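BamaA.19900.a (Balamuthia mandrillaris, PDB 6VZZ) is a glucokinase that binds glucose and probably phosphorylates it at the 6-hydroxyl with ATP, the first step of glycolysis. Local coordinates at residues K178-A190 and G194-R204. Residues are numbered along the deposited sequence; the frame is centred on the assembly and turned at random.
Sequences KVTLQPDHYLVLA and GLGIATLLSLR. With CA (calcium ion), chain E; BGC (beta-D-glucopyranose), chain B.
H185 accepts a nearly straight hydrogen bond at ND1 from the backbone N of S202, 3.0 Å away and in the ring plane. CG of H185 is anti to its carbonyl carbon (chi1 -44°), which swings the ring across to the partner strand. CD2 of L201 covers one ring face in a CH-pi contact. The bond probably steadies the ring, and M215 of the second subunit also packs on H185 and L201. Segments 178-190 and 194-204 pair as the antiparallel arms of a β-hairpin, with paired backbone bonds at Y186-L200, V188-A198 and A190-G196. On the sheet face that carries L187 and I197, CD1 of L187 meets CG2 of I197 at 3.8 Å. On the other face, CD1 of L200 meets CD1 of L181, the two side chains crossing at about a right angle. CD2 of L181 sits over the centre of the Y186 ring. The Y186 OH accepts a bond from Q182 N (2.9 Å), which ties the preceding loop back to the strand. In that loop, P183 O and D184 OD1 bind calcium. At the far end, G194, L195 and G196 line the glucose pocket, with G196 CA 3.5 Å from C6 of the sugar. Helix 303-327 packs on L187, L189, I197 and T199, and helix 146-159 on L181, A198 and L200. Strands 331-335 and 213-216 flank the hairpin.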
loop_
_atom_site.group_PDB
_atom_site.type_symbol
_atom_site.label_atom_id
_atom_site.label_comp_id
_atom_site.label_asym_id
_atom_site.label_seq_id
_atom_site.Cartn_x
_atom_site.Cartn_y
_atom_site.Cartn_z
ATOM N N LYS A 178 -15.738 -21.476 -8.916
ATOM C CA LYS A 178 -14.731 -21.352 -9.963
ATOM C C LYS A 178 -14.062 -19.986 -9.848
ATOM O O LYS A 178 -14.708 -18.995 -9.498
ATOM C CB LYS A 178 -15.363 -21.535 -11.344
ATOM N N VAL A 179 -12.758 -19.941 -10.117
ATOM C CA VAL A 179 -11.997 -18.724 -9.851
ATOM C C VAL A 179 -12.467 -17.613 -10.784
ATOM O O VAL A 179 -12.451 -17.757 -12.010
ATOM C CB VAL A 179 -10.490 -18.969 -9.982
ATOM C CG1 VAL A 179 -9.726 -17.674 -9.739
ATOM C CG2 VAL A 179 -10.042 -20.029 -8.982
ATOM N N THR A 180 -12.909 -16.507 -10.192
ATOM C CA THR A 180 -13.345 -15.311 -10.893
ATOM C C THR A 180 -13.149 -14.147 -9.931
ATOM O O THR A 180 -13.229 -14.321 -8.712
ATOM C CB THR A 180 -14.810 -15.428 -11.346
ATOM O OG1 THR A 180 -15.060 -14.525 -12.431
ATOM C CG2 THR A 180 -15.751 -15.102 -10.204
ATOM N N LEU A 181 -12.863 -12.966 -10.464
ATOM C CA LEU A 181 -12.547 -11.812 -9.626
ATOM C C LEU A 181 -13.756 -10.891 -9.520
ATOM O O LEU A 181 -14.377 -10.549 -10.533
ATOM C CB LEU A 181 -11.344 -11.048 -10.174
ATOM C CG LEU A 181 -10.033 -11.831 -10.162
ATOM C CD1 LEU A 181 -8.882 -10.931 -10.539
ATOM C CD2 LEU A 181 -9.787 -12.445 -8.810
ATOM N N GLN A 182 -14.096 -10.510 -8.294
ATOM C CA GLN A 182 -15.211 -9.607 -8.053
ATOM C C GLN A 182 -14.757 -8.166 -8.268
ATOM O O GLN A 182 -13.568 -7.890 -8.448
ATOM C CB GLN A 182 -15.758 -9.828 -6.644
ATOM C CG GLN A 182 -16.313 -11.231 -6.396
ATOM C CD GLN A 182 -17.442 -11.611 -7.356
ATOM O OE1 GLN A 182 -18.326 -10.800 -7.668
ATOM N NE2 GLN A 182 -17.407 -12.856 -7.836
ATOM N N PRO A 183 -15.685 -7.212 -8.294
ATOM C CA PRO A 183 -15.226 -5.810 -8.442
ATOM C C PRO A 183 -14.802 -5.202 -7.109
ATOM O O PRO A 183 -15.425 -4.288 -6.550
ATOM C CB PRO A 183 -16.456 -5.117 -9.049
ATOM C CG PRO A 183 -17.427 -6.197 -9.398
ATOM C CD PRO A 183 -17.139 -7.329 -8.476
ATOM N N ASP A 184 -13.710 -5.735 -6.574
ATOM C CA ASP A 184 -13.057 -5.220 -5.376
ATOM C C ASP A 184 -11.562 -5.213 -5.665
ATOM O O ASP A 184 -11.148 -5.430 -6.807
ATOM C CB ASP A 184 -13.449 -6.048 -4.145
ATOM C CG ASP A 184 -14.934 -5.935 -3.816
ATOM O OD1 ASP A 184 -15.475 -4.800 -3.809
ATOM O OD2 ASP A 184 -15.574 -6.980 -3.576
ATOM N N HIS A 185 -10.733 -4.929 -4.659
ATOM C CA HIS A 185 -9.295 -4.933 -4.886
ATOM C C HIS A 185 -8.740 -6.322 -4.663
ATOM O O HIS A 185 -9.223 -7.070 -3.812
ATOM C CB HIS A 185 -8.560 -3.961 -3.968
ATOM C CG HIS A 185 -9.218 -2.630 -3.850
ATOM N ND1 HIS A 185 -9.638 -1.906 -4.945
ATOM C CD2 HIS A 185 -9.527 -1.886 -2.765
ATOM C CE1 HIS A 185 -10.182 -0.775 -4.539
ATOM N NE2 HIS A 185 -10.136 -0.742 -3.221
ATOM N N TYR A 186 -7.693 -6.650 -5.414
ATOM C CA TYR A 186 -6.993 -7.914 -5.248
ATOM C C TYR A 186 -5.500 -7.642 -5.229
ATOM O O TYR A 186 -4.993 -6.868 -6.049
ATOM C CB TYR A 186 -7.361 -8.908 -6.354
ATOM C CG TYR A 186 -8.773 -9.444 -6.228
ATOM C CD1 TYR A 186 -9.031 -10.608 -5.516
ATOM C CD2 TYR A 186 -9.855 -8.773 -6.802
ATOM C CE1 TYR A 186 -10.316 -11.101 -5.381
ATOM C CE2 TYR A 186 -11.149 -9.261 -6.675
ATOM C CZ TYR A 186 -11.367 -10.432 -5.960
ATOM O OH TYR A 186 -12.639 -10.932 -5.822
ATOM N N LEU A 187 -4.812 -8.245 -4.266
ATOM C CA LEU A 187 -3.364 -8.164 -4.163
ATOM C C LEU A 187 -2.742 -9.297 -4.969
ATOM O O LEU A 187 -3.189 -10.444 -4.891
ATOM C CB LEU A 187 -2.942 -8.249 -2.693
ATOM C CG LEU A 187 -1.475 -8.166 -2.277
ATOM C CD1 LEU A 187 -0.883 -6.810 -2.592
ATOM C CD2 LEU A 187 -1.336 -8.462 -0.792
ATOM N N VAL A 188 -1.726 -8.978 -5.764
ATOM C CA VAL A 188 -0.992 -9.982 -6.531
ATOM C C VAL A 188 0.455 -9.998 -6.052
ATOM O O VAL A 188 1.097 -8.944 -5.973
ATOM C CB VAL A 188 -1.063 -9.718 -8.047
ATOM C CG1 VAL A 188 -0.241 -10.752 -8.798
ATOM C CG2 VAL A 188 -2.507 -9.713 -8.526
ATOM N N LEU A 189 0.959 -11.190 -5.725
ATOM C CA LEU A 189 2.332 -11.404 -5.271
ATOM C C LEU A 189 2.985 -12.483 -6.122
ATOM O O LEU A 189 2.334 -13.466 -6.491
ATOM C CB LEU A 189 2.405 -11.839 -3.787
ATOM C CG LEU A 189 1.693 -11.017 -2.710
ATOM C CD1 LEU A 189 0.241 -11.431 -2.580
ATOM C CD2 LEU A 189 2.399 -11.166 -1.390
ATOM N N ALA A 190 4.280 -12.319 -6.403
ATOM C CA ALA A 190 5.042 -13.340 -7.110
ATOM C C ALA A 190 6.428 -13.449 -6.504
ATOM O O ALA A 190 7.139 -12.444 -6.397
ATOM C CB ALA A 190 5.148 -13.042 -8.610
ATOM N N GLY A 194 13.053 -11.757 -7.261
ATOM C CA GLY A 194 12.657 -10.788 -6.261
ATOM C C GLY A 194 11.257 -11.077 -5.749
ATOM O O GLY A 194 10.611 -12.043 -6.159
ATOM N N LEU A 195 10.811 -10.224 -4.824
ATOM C CA LEU A 195 9.436 -10.243 -4.338
ATOM C C LEU A 195 8.639 -9.184 -5.097
ATOM O O LEU A 195 8.822 -7.978 -4.878
ATOM C CB LEU A 195 9.381 -9.997 -2.835
ATOM C CG LEU A 195 7.973 -9.971 -2.232
ATOM C CD1 LEU A 195 7.138 -11.110 -2.792
ATOM C CD2 LEU A 195 8.043 -10.037 -0.711
ATOM N N GLY A 196 7.759 -9.634 -5.986
ATOM C CA GLY A 196 6.946 -8.743 -6.789
ATOM C C GLY A 196 5.560 -8.574 -6.186
ATOM O O GLY A 196 4.939 -9.547 -5.749
ATOM N N ILE A 197 5.077 -7.330 -6.184
ATOM C CA ILE A 197 3.783 -7.006 -5.591
ATOM C C ILE A 197 3.107 -5.897 -6.392
ATOM O O ILE A 197 3.708 -4.846 -6.642
ATOM C CB ILE A 197 3.931 -6.592 -4.116
ATOM C CG1 ILE A 197 4.324 -7.801 -3.261
ATOM C CG2 ILE A 197 2.639 -5.977 -3.614
ATOM C CD1 ILE A 197 4.583 -7.476 -1.842
ATOM N N ALA A 198 1.853 -6.128 -6.780
ATOM C CA ALA A 198 1.009 -5.121 -7.405
ATOM C C ALA A 198 -0.422 -5.331 -6.919
ATOM O O ALA A 198 -0.722 -6.307 -6.224
ATOM C CB ALA A 198 1.102 -5.192 -8.931
ATOM N N THR A 199 -1.321 -4.415 -7.273
ATOM C CA THR A 199 -2.705 -4.508 -6.819
ATOM C C THR A 199 -3.662 -4.217 -7.964
ATOM O O THR A 199 -3.508 -3.214 -8.668
ATOM C CB THR A 199 -2.991 -3.535 -5.666
ATOM O OG1 THR A 199 -2.087 -3.792 -4.589
ATOM C CG2 THR A 199 -4.429 -3.702 -5.155
ATOM N N LEU A 200 -4.653 -5.089 -8.135
ATOM C CA LEU A 200 -5.780 -4.834 -9.025
ATOM C C LEU A 200 -6.810 -4.011 -8.261
ATOM O O LEU A 200 -7.325 -4.464 -7.237
ATOM C CB LEU A 200 -6.383 -6.151 -9.519
ATOM C CG LEU A 200 -5.589 -6.956 -10.559
ATOM C CD1 LEU A 200 -6.032 -8.407 -10.604
ATOM C CD2 LEU A 200 -5.728 -6.327 -11.942
ATOM N N LEU A 201 -7.101 -2.809 -8.745
ATOM C CA LEU A 201 -7.942 -1.853 -8.037
ATOM C C LEU A 201 -9.315 -1.746 -8.687
ATOM O O LEU A 201 -9.435 -1.741 -9.917
ATOM C CB LEU A 201 -7.295 -0.462 -8.015
ATOM C CG LEU A 201 -5.956 -0.282 -7.301
ATOM C CD1 LEU A 201 -5.421 1.119 -7.502
ATOM C CD2 LEU A 201 -6.133 -0.568 -5.837
ATOM N N SER A 202 -10.343 -1.628 -7.851
ATOM C CA SER A 202 -11.703 -1.290 -8.272
ATOM C C SER A 202 -12.146 -0.043 -7.513
ATOM O O SER A 202 -12.812 -0.146 -6.480
ATOM C CB SER A 202 -12.675 -2.450 -8.016
ATOM O OG SER A 202 -12.683 -3.355 -9.102
ATOM N N LEU A 203 -11.800 1.130 -8.031
ATOM C CA LEU A 203 -12.203 2.385 -7.422
ATOM C C LEU A 203 -13.375 2.997 -8.200
ATOM O O LEU A 203 -14.038 2.313 -8.987
ATOM C CB LEU A 203 -10.992 3.319 -7.359
ATOM C CG LEU A 203 -9.726 2.795 -6.686
ATOM C CD1 LEU A 203 -8.502 3.487 -7.271
ATOM C CD2 LEU A 203 -9.794 3.001 -5.183
ATOM N N ARG A 204 -13.603 4.299 -8.002
ATOM C CA ARG A 204 -14.716 5.094 -8.558
ATOM C C ARG A 204 -16.033 4.790 -7.854
ATOM O O ARG A 204 -16.280 5.287 -6.751
ATOM C CB ARG A 204 -14.856 4.891 -10.074
ATOM C CG ARG A 204 -13.867 5.713 -10.881
ATOM C CD ARG A 204 -13.919 5.386 -12.359
ATOM N NE ARG A 204 -13.273 4.112 -12.675
ATOM C CZ ARG A 204 -12.764 3.825 -13.870
ATOM N NH1 ARG A 204 -12.822 4.724 -14.848
ATOM N NH2 ARG A 204 -12.191 2.648 -14.090
HETATM CA CA CA E . -16.362 -2.582 -5.044
HETATM C C2 BGC B . 11.667 -5.269 -8.035
HETATM C C3 BGC B . 10.231 -5.184 -8.527
HETATM C C4 BGC B . 9.838 -6.484 -9.218
HETATM C C5 BGC B . 10.104 -7.656 -8.280
HETATM C C6 BGC B . 9.789 -9.006 -8.879
HETATM C C1 BGC B . 11.815 -6.496 -7.149
HETATM O O1 BGC B . 13.082 -6.576 -6.606
HETATM O O2 BGC B . 12.011 -4.091 -7.317
HETATM O O3 BGC B . 10.069 -4.077 -9.402
HETATM O O4 BGC B . 8.454 -6.466 -9.535
HETATM O O5 BGC B . 11.490 -7.655 -7.912
HETATM O O6 BGC B . 10.343 -9.144 -10.171
HETATM O O HOH W 1 -16.475 -0.438 -6.866
HETATM O O HOH W 2 -17.086 -2.505 -2.821
#